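Local coordinates for putative adenosine kinase (Schistosoma mansoni, PDB 3VAS), which probably phosphorylates adenosine to AMP with ATP as donor, as a nucleoside kinase of the ribokinase-like pfkB family that binds adenosine, at residues L34-M45 / E69-A80; I107-I116 / E133-V141. One frame throughout, in Å; residues are numbered along the deposited sequence.

Interaction 1: L34-M45 / E69-A80; sequences LLDIIVDADDFM and EIQKKKKLNYIA. With ADN (adenosine), chain C.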
loop_
_atom_site.group_PDB
_atom_site.type_symbol
_atom_site.label_atom_id
_atom_site.label_comp_id
_atom_site.label_asym_id
_atom_site.label_seq_id
_atom_site.Cartn_x
_atom_site.Cartn_y
_atom_site.Cartn_z
ATOM N N LEU A 34 -3.766 -2.445 -10.265
ATOM C CA LEU A 34 -3.649 -1.396 -11.270
ATOM C C LEU A 34 -2.424 -1.593 -12.149
ATOM O O LEU A 34 -1.423 -2.174 -11.727
ATOM C CB LEU A 34 -3.571 -0.023 -10.594
ATOM C CG LEU A 34 -4.677 0.358 -9.606
ATOM C CD1 LEU A 34 -4.274 1.595 -8.804
ATOM C CD2 LEU A 34 -5.999 0.595 -10.337
ATOM N N LEU A 35 -2.503 -1.101 -13.379
ATOM C CA LEU A 35 -1.339 -1.095 -14.247
ATOM C C LEU A 35 -0.626 0.246 -14.116
ATOM O O LEU A 35 -1.233 1.300 -14.316
ATOM C CB LEU A 35 -1.749 -1.338 -15.698
ATOM C CG LEU A 35 -0.593 -1.417 -16.695
ATOM C CD1 LEU A 35 0.143 -2.740 -16.553
ATOM C CD2 LEU A 35 -1.084 -1.217 -18.115
ATOM N N ASP A 36 0.654 0.209 -13.760
ATOM C CA ASP A 36 1.472 1.420 -13.746
ATOM C C ASP A 36 1.989 1.741 -15.144
ATOM O O ASP A 36 2.517 0.874 -15.842
ATOM C CB ASP A 36 2.647 1.288 -12.773
ATOM C CG ASP A 36 2.213 1.342 -11.314
ATOM O OD1 ASP A 36 1.022 1.633 -11.054
ATOM O OD2 ASP A 36 3.068 1.106 -10.427
ATOM N N ILE A 37 1.823 2.992 -15.554
ATOM C CA ILE A 37 2.368 3.445 -16.822
ATOM C C ILE A 37 3.415 4.520 -16.545
ATOM O O ILE A 37 3.086 5.680 -16.312
ATOM C CB ILE A 37 1.266 3.975 -17.748
ATOM C CG1 ILE A 37 0.129 2.954 -17.843
ATOM C CG2 ILE A 37 1.835 4.310 -19.125
ATOM C CD1 ILE A 37 -0.978 3.360 -18.798
ATOM N N ILE A 38 4.681 4.113 -16.568
ATOM C CA ILE A 38 5.778 4.967 -16.141
ATOM C C ILE A 38 6.418 5.690 -17.316
ATOM O O ILE A 38 6.904 5.064 -18.260
ATOM C CB ILE A 38 6.845 4.149 -15.393
ATOM C CG1 ILE A 38 6.179 3.305 -14.300
ATOM C CG2 ILE A 38 7.918 5.064 -14.813
ATOM C CD1 ILE A 38 7.116 2.334 -13.622
ATOM N N VAL A 39 6.422 7.016 -17.244
ATOM C CA VAL A 39 6.877 7.843 -18.353
ATOM C C VAL A 39 7.807 8.947 -17.865
ATOM O O VAL A 39 7.601 9.507 -16.789
ATOM C CB VAL A 39 5.670 8.464 -19.111
ATOM C CG1 VAL A 39 4.640 9.025 -18.136
ATOM C CG2 VAL A 39 6.120 9.536 -20.097
ATOM N N ASP A 40 8.848 9.228 -18.644
ATOM C CA ASP A 40 9.653 10.423 -18.436
ATOM C C ASP A 40 8.846 11.636 -18.889
ATOM O O ASP A 40 8.681 11.876 -20.088
ATOM C CB ASP A 40 10.969 10.336 -19.208
ATOM C CG ASP A 40 11.929 9.322 -18.611
ATOM O OD1 ASP A 40 11.848 9.072 -17.388
ATOM O OD2 ASP A 40 12.766 8.778 -19.364
ATOM N N ALA A 41 8.336 12.390 -17.921
ATOM C CA ALA A 41 7.424 13.490 -18.209
ATOM C C ALA A 41 8.146 14.811 -18.439
ATOM O O ALA A 41 9.172 15.093 -17.815
ATOM C CB ALA A 41 6.409 13.635 -17.085
ATOM N N ASP A 42 7.600 15.617 -19.344
ATOM C CA ASP A 42 8.095 16.967 -19.572
ATOM C C ASP A 42 7.621 17.868 -18.440
ATOM O O ASP A 42 6.627 17.574 -17.777
ATOM C CB ASP A 42 7.595 17.504 -20.914
ATOM C CG ASP A 42 7.790 16.514 -22.052
ATOM O OD1 ASP A 42 8.881 16.508 -22.664
ATOM O OD2 ASP A 42 6.845 15.742 -22.335
ATOM N N ASP A 43 8.327 18.970 -18.227
ATOM C CA ASP A 43 8.044 19.853 -17.102
ATOM C C ASP A 43 6.671 20.519 -17.178
ATOM O O ASP A 43 6.078 20.830 -16.143
ATOM C CB ASP A 43 9.142 20.911 -16.966
ATOM C CG ASP A 43 10.531 20.300 -16.900
ATOM O OD1 ASP A 43 10.889 19.752 -15.836
ATOM O OD2 ASP A 43 11.263 20.369 -17.912
ATOM N N PHE A 44 6.164 20.734 -18.390
ATOM C CA PHE A 44 4.866 21.393 -18.542
ATOM C C PHE A 44 3.728 20.557 -17.967
ATOM O O PHE A 44 2.726 21.101 -17.507
ATOM C CB PHE A 44 4.582 21.789 -20.004
ATOM C CG PHE A 44 4.261 20.628 -20.923
ATOM C CD1 PHE A 44 2.989 20.070 -20.954
ATOM C CD2 PHE A 44 5.223 20.126 -21.790
ATOM C CE1 PHE A 44 2.693 19.015 -21.806
ATOM C CE2 PHE A 44 4.931 19.074 -22.648
ATOM C CZ PHE A 44 3.665 18.517 -22.654
ATOM N N MET A 45 3.903 19.237 -17.994
ATOM C CA MET A 45 2.870 18.296 -17.562
ATOM C C MET A 45 2.410 18.543 -16.130
ATOM O O MET A 45 1.224 18.414 -15.823
ATOM C CB MET A 45 3.368 16.854 -17.698
ATOM C CG MET A 45 3.633 16.414 -19.126
ATOM S SD MET A 45 2.117 16.043 -20.020
ATOM C CE MET A 45 1.488 14.683 -19.051
ATOM N N GLU A 69 -2.179 11.442 -23.714
ATOM C CA GLU A 69 -1.007 12.291 -23.882
ATOM C C GLU A 69 0.312 11.547 -23.656
ATOM O O GLU A 69 1.219 11.627 -24.484
ATOM C CB GLU A 69 -1.090 13.524 -22.979
ATOM C CG GLU A 69 -0.012 14.556 -23.267
ATOM C CD GLU A 69 -0.329 15.924 -22.686
ATOM O OE1 GLU A 69 -1.183 16.010 -21.777
ATOM O OE2 GLU A 69 0.277 16.916 -23.144
ATOM N N ILE A 70 0.423 10.825 -22.545
ATOM C CA ILE A 70 1.660 10.098 -22.256
ATOM C C ILE A 70 1.844 8.906 -23.192
ATOM O O ILE A 70 2.943 8.374 -23.323
ATOM C CB ILE A 70 1.728 9.608 -20.799
ATOM C CG1 ILE A 70 0.665 8.539 -20.545
ATOM C CG2 ILE A 70 1.589 10.772 -19.833
ATOM C CD1 ILE A 70 0.687 7.994 -19.140
ATOM N N GLN A 71 0.764 8.495 -23.849
ATOM C CA GLN A 71 0.816 7.373 -24.778
ATOM C C GLN A 71 1.515 7.775 -26.076
ATOM O O GLN A 71 1.805 6.934 -26.929
ATOM C CB GLN A 71 -0.594 6.849 -25.062
ATOM C CG GLN A 71 -0.648 5.374 -25.420
ATOM C CD GLN A 71 -0.066 4.487 -24.331
ATOM O OE1 GLN A 71 0.734 3.592 -24.607
ATOM N NE2 GLN A 71 -0.471 4.726 -23.085
ATOM N N LYS A 72 1.789 9.068 -26.215
ATOM C CA LYS A 72 2.504 9.581 -27.375
ATOM C C LYS A 72 3.999 9.627 -27.084
ATOM O O LYS A 72 4.814 9.883 -27.970
ATOM C CB LYS A 72 1.983 10.971 -27.742
ATOM C CG LYS A 72 0.525 10.971 -28.157
ATOM C CD LYS A 72 -0.025 12.374 -28.300
ATOM C CE LYS A 72 -1.428 12.336 -28.878
ATOM N NZ LYS A 72 -1.436 11.736 -30.244
ATOM N N LYS A 73 4.347 9.373 -25.830
ATOM C CA LYS A 73 5.736 9.365 -25.405
ATOM C C LYS A 73 6.358 8.004 -25.687
ATOM O O LYS A 73 5.695 6.974 -25.568
ATOM C CB LYS A 73 5.826 9.676 -23.911
ATOM C CG LYS A 73 6.960 10.605 -23.538
ATOM C CD LYS A 73 6.743 11.988 -24.127
ATOM C CE LYS A 73 7.903 12.916 -23.802
ATOM N NZ LYS A 73 7.720 14.267 -24.404
ATOM N N LYS A 74 7.630 8.003 -26.072
ATOM C CA LYS A 74 8.378 6.761 -26.216
ATOM C C LYS A 74 8.871 6.311 -24.846
ATOM O O LYS A 74 8.640 6.996 -23.849
ATOM C CB LYS A 74 9.561 6.955 -27.166
ATOM C CG LYS A 74 9.163 7.303 -28.589
ATOM C CD LYS A 74 10.383 7.522 -29.470
ATOM C CE LYS A 74 9.981 7.751 -30.925
ATOM N NZ LYS A 74 9.005 8.871 -31.073
ATOM N N LYS A 75 9.534 5.158 -24.800
ATOM C CA LYS A 75 10.164 4.664 -23.576
ATOM C C LYS A 75 9.180 4.407 -22.430
ATOM O O LYS A 75 9.557 4.475 -21.257
ATOM C CB LYS A 75 11.257 5.631 -23.103
ATOM C CG LYS A 75 12.539 5.605 -23.918
ATOM C CD LYS A 75 13.456 4.484 -23.462
ATOM C CE LYS A 75 14.864 4.671 -24.006
ATOM N NZ LYS A 75 14.893 4.692 -25.496
ATOM N N LEU A 76 7.927 4.116 -22.762
ATOM C CA LEU A 76 6.938 3.811 -21.736
ATOM C C LEU A 76 7.246 2.480 -21.058
ATOM O O LEU A 76 7.559 1.494 -21.720
ATOM C CB LEU A 76 5.527 3.782 -22.329
ATOM C CG LEU A 76 4.883 5.120 -22.690
ATOM C CD1 LEU A 76 3.542 4.897 -23.372
ATOM C CD2 LEU A 76 4.712 5.980 -21.455
ATOM N N ASN A 77 7.157 2.458 -19.733
ATOM C CA ASN A 77 7.322 1.225 -18.976
ATOM C C ASN A 77 5.994 0.790 -18.366
ATOM O O ASN A 77 5.425 1.488 -17.533
ATOM C CB ASN A 77 8.390 1.393 -17.889
ATOM C CG ASN A 77 8.645 0.110 -17.106
ATOM O OD1 ASN A 77 8.262 -0.983 -17.528
ATOM N ND2 ASN A 77 9.306 0.242 -15.961
ATOM N N TYR A 78 5.503 -0.365 -18.798
ATOM C CA TYR A 78 4.263 -0.919 -18.277
ATOM C C TYR A 78 4.604 -1.971 -17.241
ATOM O O TYR A 78 5.378 -2.887 -17.518
ATOM C CB TYR A 78 3.451 -1.566 -19.401
ATOM C CG TYR A 78 3.067 -0.627 -20.524
ATOM C CD1 TYR A 78 1.963 0.203 -20.411
ATOM C CD2 TYR A 78 3.800 -0.588 -21.703
ATOM C CE1 TYR A 78 1.599 1.058 -21.442
ATOM C CE2 TYR A 78 3.450 0.265 -22.737
ATOM C CZ TYR A 78 2.346 1.085 -22.601
ATOM O OH TYR A 78 1.990 1.934 -23.623
ATOM N N ILE A 79 4.037 -1.847 -16.048
ATOM C CA ILE A 79 4.344 -2.793 -14.983
ATOM C C ILE A 79 3.195 -2.864 -13.982
ATOM O O ILE A 79 2.571 -1.850 -13.678
ATOM C CB ILE A 79 5.693 -2.446 -14.288
ATOM C CG1 ILE A 79 6.079 -3.510 -13.260
ATOM C CG2 ILE A 79 5.646 -1.068 -13.648
ATOM C CD1 ILE A 79 7.505 -3.350 -12.727
ATOM N N ALA A 80 2.899 -4.069 -13.503
ATOM C CA ALA A 80 1.824 -4.269 -12.538
ATOM C C ALA A 80 2.019 -3.408 -11.295
ATOM O O ALA A 80 3.123 -3.318 -10.754
ATOM C CB ALA A 80 1.720 -5.738 -12.155
HETATM O "O5'" ADN C . 3.121 3.169 -3.912
HETATM C "C5'" ADN C . 3.191 3.256 -5.334
HETATM C "C4'" ADN C . 2.082 2.468 -5.987
HETATM O "O4'" ADN C . 0.810 3.030 -5.629
HETATM C "C3'" ADN C . 2.094 2.418 -7.519
HETATM O "O3'" ADN C . 2.492 1.116 -7.953
HETATM C "C2'" ADN C . 0.621 2.660 -7.920
HETATM O "O2'" ADN C . 0.095 1.716 -8.827
HETATM C "C1'" ADN C . -0.118 2.606 -6.581
HETATM N N9 ADN C . -1.311 3.450 -6.511
HETATM C C8 ADN C . -1.427 4.698 -6.923
HETATM N N7 ADN C . -2.817 5.116 -6.677
HETATM C C5 ADN C . -3.514 4.016 -6.094
HETATM C C6 ADN C . -4.831 3.862 -5.672
HETATM N N6 ADN C . -5.757 4.955 -5.801
HETATM N N1 ADN C . -5.246 2.650 -5.135
HETATM C C2 ADN C . -4.366 1.605 -5.011
HETATM N N3 ADN C . -3.067 1.756 -5.423
HETATM C C4 ADN C . -2.654 2.995 -5.977
HETATM O O HOH W 1 4.865 -0.900 -10.502
HETATM O O HOH W 2 8.945 7.469 -21.053
#
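D36 and I79, with I38 and N77, are the two hydrogen-bonded pairs that join strands 34-40 and 77-80 as antiparallel neighbours in a β-sheet of this ribokinase-like fold. The pairing carries a substrate-binding side chain, and D36 can be followed from backbone to ribose. Its CB lies 3.3 Å from I79 O, with I79 CG2 close by. A first torsion of -72° sets CG beside the backbone N, and the carboxylate then faces the sugar with both oxygens. OD1 takes the O2' hydroxyl of adenosine in a contact modelled as very short, while OD2 accepts from O3' at 2.5 Å. OD2 also receives a bond from a water that donates in turn to A80 O, so the second strand probably helps to place the acid.

On the face bearing I37 and Y78, I37 CG2 is 3.9 Å from I70 CD1 and also meets Y78 CE1. Further along, V39 CB sits 3.5 Å from L76 CD2, and its CG2 rests on the K73 chain, which crosses it at about a right angle. Bent at its second torsion (66°), K73 brings NZ 2.7 Å from D42 OD2, on the side of its syn lone pair, a salt bridge with a weaker second bond to OD1. E69, already bound by Y49 and K48, places OE2 in the plane of the F44 ring, 3.5 Å from CE1.

Interaction 2: I107-I116 / E133-V141; sequences IGADIQGKYI and EEPLMTGKV. With ADN (adenosine), chain C.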
loop_
_atom_site.group_PDB
_atom_site.type_symbol
_atom_site.label_atom_id
_atom_site.label_comp_id
_atom_site.label_asym_id
_atom_site.label_seq_id
_atom_site.Cartn_x
_atom_site.Cartn_y
_atom_site.Cartn_z
ATOM N N ILE A 107 -10.312 -6.642 -11.549
ATOM C CA ILE A 107 -9.749 -6.240 -12.831
ATOM C C ILE A 107 -10.826 -6.295 -13.917
ATOM O O ILE A 107 -11.912 -6.843 -13.700
ATOM C CB ILE A 107 -8.589 -7.164 -13.258
ATOM C CG1 ILE A 107 -9.066 -8.620 -13.330
ATOM C CG2 ILE A 107 -7.390 -7.024 -12.310
ATOM C CD1 ILE A 107 -8.050 -9.577 -13.960
ATOM N N GLY A 108 -10.521 -5.729 -15.084
ATOM C CA GLY A 108 -11.400 -5.834 -16.233
ATOM C C GLY A 108 -11.092 -7.071 -17.064
ATOM O O GLY A 108 -10.116 -7.776 -16.799
ATOM N N ALA A 109 -11.925 -7.340 -18.066
ATOM C CA ALA A 109 -11.703 -8.473 -18.960
ATOM C C ALA A 109 -10.881 -8.035 -20.164
ATOM O O ALA A 109 -11.332 -8.112 -21.305
ATOM C CB ALA A 109 -13.032 -9.073 -19.412
ATOM N N ASP A 110 -9.674 -7.561 -19.894
ATOM C CA ASP A 110 -8.785 -7.081 -20.937
ATOM C C ASP A 110 -7.394 -7.675 -20.745
ATOM O O ASP A 110 -7.151 -8.407 -19.784
ATOM C CB ASP A 110 -8.734 -5.546 -20.942
ATOM C CG ASP A 110 -8.552 -4.950 -19.544
ATOM O OD1 ASP A 110 -8.869 -3.752 -19.365
ATOM O OD2 ASP A 110 -8.097 -5.669 -18.628
ATOM N N ILE A 111 -6.484 -7.362 -21.660
ATOM C CA ILE A 111 -5.139 -7.914 -21.591
ATOM C C ILE A 111 -4.371 -7.412 -20.365
ATOM O O ILE A 111 -3.562 -8.150 -19.798
ATOM C CB ILE A 111 -4.335 -7.643 -22.880
ATOM C CG1 ILE A 111 -3.058 -8.490 -22.889
ATOM C CG2 ILE A 111 -4.029 -6.151 -23.032
ATOM C CD1 ILE A 111 -2.189 -8.266 -24.088
ATOM N N GLN A 112 -4.640 -6.173 -19.950
ATOM C CA GLN A 112 -3.984 -5.593 -18.781
ATOM C C GLN A 112 -4.313 -6.402 -17.535
ATOM O O GLN A 112 -3.429 -6.716 -16.730
ATOM C CB GLN A 112 -4.392 -4.129 -18.575
ATOM C CG GLN A 112 -3.883 -3.162 -19.646
ATOM C CD GLN A 112 -4.783 -3.102 -20.871
ATOM O OE1 GLN A 112 -5.752 -3.861 -20.992
ATOM N NE2 GLN A 112 -4.471 -2.190 -21.784
ATOM N N GLY A 113 -5.589 -6.746 -17.389
ATOM C CA GLY A 113 -6.038 -7.522 -16.249
ATOM C C GLY A 113 -5.424 -8.908 -16.254
ATOM O O GLY A 113 -4.991 -9.413 -15.217
ATOM N N LYS A 114 -5.380 -9.525 -17.433
ATOM C CA LYS A 114 -4.808 -10.856 -17.553
ATOM C C LYS A 114 -3.307 -10.846 -17.255
ATOM O O LYS A 114 -2.791 -11.759 -16.617
ATOM C CB LYS A 114 -5.101 -11.475 -18.927
ATOM C CG LYS A 114 -4.679 -12.938 -19.013
ATOM C CD LYS A 114 -5.241 -13.645 -20.232
ATOM C CE LYS A 114 -4.939 -15.133 -20.152
ATOM N NZ LYS A 114 -5.509 -15.902 -21.287
ATOM N N TYR A 115 -2.611 -9.808 -17.707
ATOM C CA TYR A 115 -1.193 -9.662 -17.392
ATOM C C TYR A 115 -0.968 -9.565 -15.878
ATOM O O TYR A 115 -0.084 -10.228 -15.328
ATOM C CB TYR A 115 -0.588 -8.449 -18.108
ATOM C CG TYR A 115 0.610 -7.868 -17.391
ATOM C CD1 TYR A 115 1.818 -8.553 -17.339
ATOM C CD2 TYR A 115 0.526 -6.642 -16.752
ATOM C CE1 TYR A 115 2.911 -8.023 -16.668
ATOM C CE2 TYR A 115 1.606 -6.108 -16.083
ATOM C CZ TYR A 115 2.796 -6.797 -16.040
ATOM O OH TYR A 115 3.868 -6.251 -15.369
ATOM N N ILE A 116 -1.774 -8.744 -15.209
ATOM C CA ILE A 116 -1.680 -8.620 -13.758
ATOM C C ILE A 116 -1.935 -9.968 -13.067
ATOM O O ILE A 116 -1.198 -10.356 -12.153
ATOM C CB ILE A 116 -2.617 -7.511 -13.204
ATOM C CG1 ILE A 116 -2.142 -6.134 -13.675
ATOM C CG2 ILE A 116 -2.653 -7.550 -11.686
ATOM C CD1 ILE A 116 -3.133 -5.011 -13.429
ATOM N N GLU A 133 -17.694 -6.153 -15.289
ATOM C CA GLU A 133 -18.524 -6.228 -16.486
ATOM C C GLU A 133 -17.947 -5.351 -17.589
ATOM O O GLU A 133 -17.597 -4.194 -17.353
ATOM C CB GLU A 133 -19.948 -5.783 -16.164
ATOM C CG GLU A 133 -20.780 -6.833 -15.452
ATOM C CD GLU A 133 -21.325 -7.877 -16.405
ATOM O OE1 GLU A 133 -21.750 -8.955 -15.935
ATOM O OE2 GLU A 133 -21.335 -7.616 -17.629
ATOM N N GLU A 134 -17.835 -5.907 -18.791
ATOM C CA GLU A 134 -17.318 -5.160 -19.931
ATOM C C GLU A 134 -18.283 -4.019 -20.256
ATOM O O GLU A 134 -19.487 -4.155 -20.063
ATOM C CB GLU A 134 -17.122 -6.088 -21.139
ATOM C CG GLU A 134 -16.305 -7.343 -20.826
ATOM C CD GLU A 134 -15.881 -8.117 -22.074
ATOM O OE1 GLU A 134 -15.993 -9.363 -22.075
ATOM O OE2 GLU A 134 -15.423 -7.481 -23.049
ATOM N N PRO A 135 -17.762 -2.890 -20.761
ATOM C CA PRO A 135 -16.369 -2.656 -21.144
ATOM C C PRO A 135 -15.562 -1.857 -20.117
ATOM O O PRO A 135 -14.702 -1.073 -20.517
ATOM C CB PRO A 135 -16.530 -1.818 -22.409
ATOM C CG PRO A 135 -17.721 -0.953 -22.095
ATOM C CD PRO A 135 -18.623 -1.769 -21.179
ATOM N N LEU A 136 -15.822 -2.040 -18.826
ATOM C CA LEU A 136 -15.029 -1.350 -17.812
ATOM C C LEU A 136 -13.618 -1.950 -17.762
ATOM O O LEU A 136 -13.450 -3.144 -17.515
ATOM C CB LEU A 136 -15.709 -1.411 -16.443
ATOM C CG LEU A 136 -15.061 -0.602 -15.312
ATOM C CD1 LEU A 136 -14.852 0.849 -15.726
ATOM C CD2 LEU A 136 -15.899 -0.676 -14.040
ATOM N N MET A 137 -12.611 -1.118 -18.016
ATOM C CA MET A 137 -11.234 -1.587 -18.155
ATOM C C MET A 137 -10.451 -1.570 -16.848
ATOM O O MET A 137 -10.752 -0.795 -15.937
ATOM C CB MET A 137 -10.493 -0.772 -19.222
ATOM C CG MET A 137 -11.110 -0.862 -20.634
ATOM S SD MET A 137 -10.971 -2.481 -21.427
ATOM C CE MET A 137 -12.480 -3.313 -20.926
ATOM N N THR A 138 -9.451 -2.443 -16.768
ATOM C CA THR A 138 -8.562 -2.500 -15.618
ATOM C C THR A 138 -8.001 -1.108 -15.330
ATOM O O THR A 138 -7.616 -0.387 -16.250
ATOM C CB THR A 138 -7.401 -3.485 -15.870
ATOM O OG1 THR A 138 -7.924 -4.812 -16.019
ATOM C CG2 THR A 138 -6.408 -3.462 -14.715
ATOM N N GLY A 139 -7.981 -0.728 -14.056
ATOM C CA GLY A 139 -7.473 0.573 -13.662
ATOM C C GLY A 139 -6.014 0.778 -14.034
ATOM O O GLY A 139 -5.280 -0.180 -14.280
ATOM N N LYS A 140 -5.593 2.036 -14.070
ATOM C CA LYS A 140 -4.239 2.378 -14.475
ATOM C C LYS A 140 -3.737 3.601 -13.712
ATOM O O LYS A 140 -4.529 4.450 -13.284
ATOM C CB LYS A 140 -4.199 2.654 -15.978
ATOM C CG LYS A 140 -5.260 3.645 -16.432
ATOM C CD LYS A 140 -5.261 3.827 -17.943
ATOM C CE LYS A 140 -6.458 4.650 -18.392
ATOM N NZ LYS A 140 -6.507 4.796 -19.877
ATOM N N VAL A 141 -2.420 3.685 -13.552
ATOM C CA VAL A 141 -1.793 4.829 -12.904
ATOM C C VAL A 141 -0.799 5.474 -13.860
ATOM O O VAL A 141 0.106 4.816 -14.365
ATOM C CB VAL A 141 -1.044 4.423 -11.616
ATOM C CG1 VAL A 141 -0.483 5.660 -10.916
ATOM C CG2 VAL A 141 -1.962 3.647 -10.677
HETATM O "O5'" ADN C . 3.121 3.169 -3.912
HETATM C "C5'" ADN C . 3.191 3.256 -5.334
HETATM C "C4'" ADN C . 2.082 2.468 -5.987
HETATM O "O4'" ADN C . 0.810 3.030 -5.629
HETATM C "C3'" ADN C . 2.094 2.418 -7.519
HETATM O "O3'" ADN C . 2.492 1.116 -7.953
HETATM C "C2'" ADN C . 0.621 2.660 -7.920
HETATM O "O2'" ADN C . 0.095 1.716 -8.827
HETATM C "C1'" ADN C . -0.118 2.606 -6.581
HETATM N N9 ADN C . -1.311 3.450 -6.511
HETATM C C8 ADN C . -1.427 4.698 -6.923
HETATM N N7 ADN C . -2.817 5.116 -6.677
HETATM C C5 ADN C . -3.514 4.016 -6.094
HETATM C C6 ADN C . -4.831 3.862 -5.672
HETATM N N6 ADN C . -5.757 4.955 -5.801
HETATM N N1 ADN C . -5.246 2.650 -5.135
HETATM C C2 ADN C . -4.366 1.605 -5.011
HETATM N N3 ADN C . -3.067 1.756 -5.423
HETATM C C4 ADN C . -2.654 2.995 -5.977
HETATM O O HOH W 3 -14.394 -5.664 -18.217
HETATM O O HOH W 4 -6.947 -1.137 -18.667
#
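The flat carboxylate of D110 receives T138 on the syn side of both oxygens. OD1 accepts from T138 N at 3.0 Å, 16° out of the carboxylate plane, and OD2 offers its syn lone pair to T138 OG1 at 2.8 Å. From above that plane, 35° out of it, G113 N also reaches OD2: D110 is the N-cap of helix 111-122, and this is its capping bond. A first torsion of 47° wedges CG between the backbone N and the carbonyl carbon, from where the group serves both helix and strand. M137 SD, brought round by a chain bent at its second and third torsions, approaches OD1 to 3.2 Å.

T138 OG1 also accepts from G108 N at 2.9 Å, while its CG2 meets I116 CD1 tip to tip at 3.8 Å. Beside the turn centred on A109, a water links A109 N to L136 O, and A109 CB touches the E134 chain. The contact thus fastens the start of a helix to the start of strand 138-145, whose V141 lies against the adenosine ribose, CG2 3.4 Å from O2'.

Three donors on one carboxylate at a helix N-terminus would probably favour its charged form, and the buried T138 hydroxyl is satisfied both as donor and as acceptor.

Interactions 1 and 2, with centres about 18 Å apart, follow one another along the chain but meet in the same sheet, where strands 27-40 and 138-145 are parallel neighbours. Two probable backbone bonds are part of the seam: L35 O with V141 N and I37 N with V141 O, each 2.8 Å. Helix 111-122 adds a second tie, since Y115 OH bonds to A80 N and lies 3.5 Å from I79 CA. Both contacts extend to adenosine, interaction 1 through L34 and D36 and interaction 2 through V141. V141 CB packs 3.5 Å from D36 OD1, and both residues reach O2' of the ribose, while N32, G82, A83, N86 and D320 supply further hydrogen bonds.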